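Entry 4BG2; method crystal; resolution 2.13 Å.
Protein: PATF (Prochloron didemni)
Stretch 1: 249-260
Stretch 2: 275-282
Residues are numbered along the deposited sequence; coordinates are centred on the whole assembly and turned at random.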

# COMPACT_ATOMS: atom_id res chain seq x y z
N ILE A 249 2.54 14.49 -10.01
CA ILE A 249 1.74 15.63 -10.42
C ILE A 249 0.29 15.18 -10.61
O ILE A 249 -0.05 14.51 -11.59
CB ILE A 249 2.27 16.29 -11.72
CG1 ILE A 249 3.80 16.32 -11.71
CG2 ILE A 249 1.70 17.70 -11.86
CD1 ILE A 249 4.42 16.90 -12.97
N ILE A 250 -0.56 15.59 -9.68
CA ILE A 250 -1.95 15.16 -9.65
C ILE A 250 -2.71 15.49 -10.93
O ILE A 250 -3.49 14.67 -11.42
CB ILE A 250 -2.68 15.77 -8.43
CG1 ILE A 250 -2.04 15.25 -7.14
CG2 ILE A 250 -4.17 15.40 -8.46
CD1 ILE A 250 -2.57 15.91 -5.89
N LYS A 251 -2.44 16.66 -11.49
CA LYS A 251 -3.17 17.15 -12.67
C LYS A 251 -2.90 16.32 -13.93
O LYS A 251 -3.63 16.41 -14.90
CB LYS A 251 -2.86 18.63 -12.90
CG LYS A 251 -3.51 19.51 -11.85
CD LYS A 251 -2.86 20.87 -11.65
CE LYS A 251 -3.25 21.42 -10.28
NZ LYS A 251 -2.84 22.83 -10.08
N ASP A 252 -1.86 15.49 -13.89
CA ASP A 252 -1.59 14.57 -14.98
C ASP A 252 -2.53 13.36 -15.03
O ASP A 252 -2.58 12.69 -16.05
CB ASP A 252 -0.13 14.09 -14.92
CG ASP A 252 0.87 15.16 -15.37
OD1 ASP A 252 0.49 16.11 -16.09
OD2 ASP A 252 2.06 15.01 -15.00
N LEU A 253 -3.26 13.06 -13.95
CA LEU A 253 -4.10 11.85 -13.95
C LEU A 253 -5.15 11.81 -15.06
O LEU A 253 -5.27 10.79 -15.74
CB LEU A 253 -4.78 11.59 -12.59
CG LEU A 253 -3.93 11.16 -11.39
CD1 LEU A 253 -4.88 10.88 -10.23
CD2 LEU A 253 -3.04 9.95 -11.65
N PRO A 254 -5.91 12.90 -15.26
CA PRO A 254 -6.91 12.92 -16.36
C PRO A 254 -6.34 12.71 -17.76
O PRO A 254 -7.09 12.40 -18.69
CB PRO A 254 -7.53 14.32 -16.25
CG PRO A 254 -7.29 14.74 -14.84
CD PRO A 254 -5.99 14.12 -14.43
N LYS A 255 -5.04 12.90 -17.94
CA LYS A 255 -4.38 12.59 -19.21
C LYS A 255 -4.37 11.09 -19.47
O LYS A 255 -4.37 10.68 -20.61
CB LYS A 255 -2.95 13.14 -19.25
CG LYS A 255 -2.90 14.65 -19.11
CD LYS A 255 -1.50 15.23 -19.27
CE LYS A 255 -1.51 16.70 -18.87
NZ LYS A 255 -0.37 17.48 -19.43
N TYR A 256 -4.37 10.27 -18.41
CA TYR A 256 -4.16 8.84 -18.59
C TYR A 256 -5.30 7.94 -18.14
O TYR A 256 -5.36 6.78 -18.55
CB TYR A 256 -2.88 8.41 -17.87
CG TYR A 256 -1.72 9.32 -18.16
CD1 TYR A 256 -1.14 9.38 -19.43
CD2 TYR A 256 -1.22 10.18 -17.18
CE1 TYR A 256 -0.09 10.24 -19.70
CE2 TYR A 256 -0.18 11.05 -17.44
CZ TYR A 256 0.38 11.07 -18.70
OH TYR A 256 1.42 11.93 -18.95
N PHE A 257 -6.19 8.47 -17.30
CA PHE A 257 -7.30 7.71 -16.78
C PHE A 257 -8.60 8.49 -16.92
O PHE A 257 -8.60 9.72 -16.78
CB PHE A 257 -7.07 7.43 -15.28
CG PHE A 257 -5.76 6.74 -14.98
CD1 PHE A 257 -5.64 5.37 -15.13
CD2 PHE A 257 -4.65 7.46 -14.55
CE1 PHE A 257 -4.45 4.73 -14.85
CE2 PHE A 257 -3.45 6.82 -14.28
CZ PHE A 257 -3.35 5.46 -14.43
N THR A 258 -9.69 7.77 -17.16
CA THR A 258 -11.05 8.31 -17.09
C THR A 258 -11.80 7.56 -16.00
O THR A 258 -11.80 6.33 -15.98
CB THR A 258 -11.78 8.12 -18.44
OG1 THR A 258 -10.99 8.68 -19.48
CG2 THR A 258 -13.16 8.77 -18.43
N PHE A 259 -12.42 8.30 -15.09
CA PHE A 259 -13.01 7.71 -13.91
C PHE A 259 -14.53 7.70 -14.00
O PHE A 259 -15.13 8.54 -14.69
CB PHE A 259 -12.63 8.52 -12.66
CG PHE A 259 -11.15 8.66 -12.43
CD1 PHE A 259 -10.39 7.60 -11.97
CD2 PHE A 259 -10.51 9.89 -12.64
CE1 PHE A 259 -9.03 7.74 -11.74
CE2 PHE A 259 -9.15 10.03 -12.40
CZ PHE A 259 -8.41 8.96 -11.96
N ASN A 260 -15.14 6.76 -13.28
CA ASN A 260 -16.55 6.87 -12.97
C ASN A 260 -16.75 8.08 -12.04
O ASN A 260 -15.80 8.78 -11.72
CB ASN A 260 -17.10 5.56 -12.39
CG ASN A 260 -16.55 5.24 -11.01
OD1 ASN A 260 -15.77 6.00 -10.44
ND2 ASN A 260 -17.00 4.12 -10.45
N CYS A 275 -0.26 19.30 0.77
CA CYS A 275 0.59 18.31 1.42
C CYS A 275 0.74 16.99 0.69
O CYS A 275 1.45 16.12 1.16
CB CYS A 275 0.14 18.08 2.87
SG CYS A 275 0.09 19.66 3.77
N ILE A 276 0.09 16.87 -0.47
CA ILE A 276 0.16 15.68 -1.28
C ILE A 276 1.42 15.63 -2.12
O ILE A 276 1.66 16.52 -2.94
CB ILE A 276 -1.09 15.55 -2.18
CG1 ILE A 276 -2.32 15.42 -1.28
CG2 ILE A 276 -0.96 14.33 -3.08
CD1 ILE A 276 -3.62 15.21 -2.02
N THR A 277 2.24 14.60 -1.90
CA THR A 277 3.51 14.42 -2.60
C THR A 277 3.36 13.51 -3.83
O THR A 277 4.10 13.65 -4.78
CB THR A 277 4.57 13.80 -1.68
OG1 THR A 277 4.07 12.59 -1.11
CG2 THR A 277 4.94 14.76 -0.58
N ASP A 278 2.40 12.60 -3.79
CA ASP A 278 2.16 11.68 -4.89
C ASP A 278 0.79 11.01 -4.76
O ASP A 278 0.22 10.94 -3.66
CB ASP A 278 3.27 10.61 -4.93
CG ASP A 278 3.40 9.84 -3.62
OD1 ASP A 278 2.67 8.84 -3.46
OD2 ASP A 278 4.23 10.21 -2.75
N VAL A 279 0.31 10.50 -5.89
CA VAL A 279 -0.94 9.75 -5.98
C VAL A 279 -0.65 8.48 -6.75
O VAL A 279 0.38 8.38 -7.40
CB VAL A 279 -2.06 10.54 -6.66
CG1 VAL A 279 -2.32 11.81 -5.88
CG2 VAL A 279 -1.71 10.91 -8.12
N ALA A 280 -1.54 7.51 -6.63
CA ALA A 280 -1.41 6.30 -7.40
C ALA A 280 -2.77 5.74 -7.69
O ALA A 280 -3.66 5.77 -6.85
CB ALA A 280 -0.55 5.27 -6.68
N ILE A 281 -2.92 5.21 -8.89
CA ILE A 281 -4.08 4.46 -9.25
C ILE A 281 -3.70 2.99 -9.30
O ILE A 281 -2.74 2.62 -9.96
CB ILE A 281 -4.64 4.90 -10.60
CG1 ILE A 281 -4.96 6.39 -10.57
CG2 ILE A 281 -5.89 4.08 -10.96
CD1 ILE A 281 -6.01 6.79 -9.54
N ALA A 282 -4.50 2.17 -8.63
CA ALA A 282 -4.31 0.71 -8.64
C ALA A 282 -5.50 0.10 -9.35
O ALA A 282 -6.65 0.34 -8.95
CB ALA A 282 -4.18 0.18 -7.22

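Packing of a short helical segment and the loop after it (249-260) against one face of a strand (276-282) in PATF. The contact is wholly apolar: no hydrogen bond crosses between the stretches, and 351 Å² of surface, both sides summed, is buried by aliphatic and aromatic groups. The strand sorts its residues by facing, alternating from V279 on; before that, T277 and D278 both turn away, and T277 (phi/psi -95/-28) departs from the extended backbone. I276, V279 and I281 direct CA-to-CB toward the first stretch, whereas T277, D278, A280 and A282 direct it away; the polar pair among these is joined by a hydrogen bond from T277 OG1 to D278 OD2 (2.9 Å), with both side chains at chi1 p.

I250 opens the contact. Its CA-to-CB bond points sideways, but the m,t rotamer (chi1 -63°, chi2 173°) extends the CG1-CD1 arm to the strand, so that I250 CD1 lies 3.6 Å from I276 CG2 and I250 CG1 lies 3.7 Å from V279 CG1. V279, at chi1 -59° (m), serves two neighbours with its two methyls: CG1 meets I250, while V279 CG2 sits 3.8 Å from L253 CD1. A beta-branched residue suits this place, being compatible with the extended backbone and offering a methyl to each partner. L253 points toward the strand and, in the m,t rotamer (chi1 -70°, chi2 -176°), brings both methyls to V279 CG2 (L253 CD1 at 3.8 Å, L253 CD2 at 3.9 Å), and both also border I281, with L253 CD2 4.2 Å from I281 CG1 and L253 CD1 4.3 Å from I281 CD1.

I281 gives up the largest area, 87 Å², and meets three side chains. Its chi1 of -57° and chi2 of -61° (m,m) bend the CG1-CD1 arm, unlike the extended arms of I250 and I276. Chi1 places CG1 over one face of the F257 ring, 4.2 Å from I281 CG1 to the ring centroid and 16° off the normal, a CH-pi contact; the closest atoms are F257 CE2 and I281 CG1 at 4.0 Å. The chi2 bend then sets the terminal methyl at the edge of the second ring, with F259 CE1 3.9 Å from I281 CD1. Both phenylalanines have chi1 m, but F257 points toward the strand from CA, whereas F259 starts sideways and reaches I281 through the far end of its ring.

Backbone hydrogen bonds from Y256 N (2.9 Å) and F257 N (2.9 Å) to L253 O help fold the chain between L253 and F257, whose side chains both meet I281. The charged residues stay out of the interface: K251 is exposed, and K255 NZ forms a long salt bridge with D252 OD1 (3.7 Å).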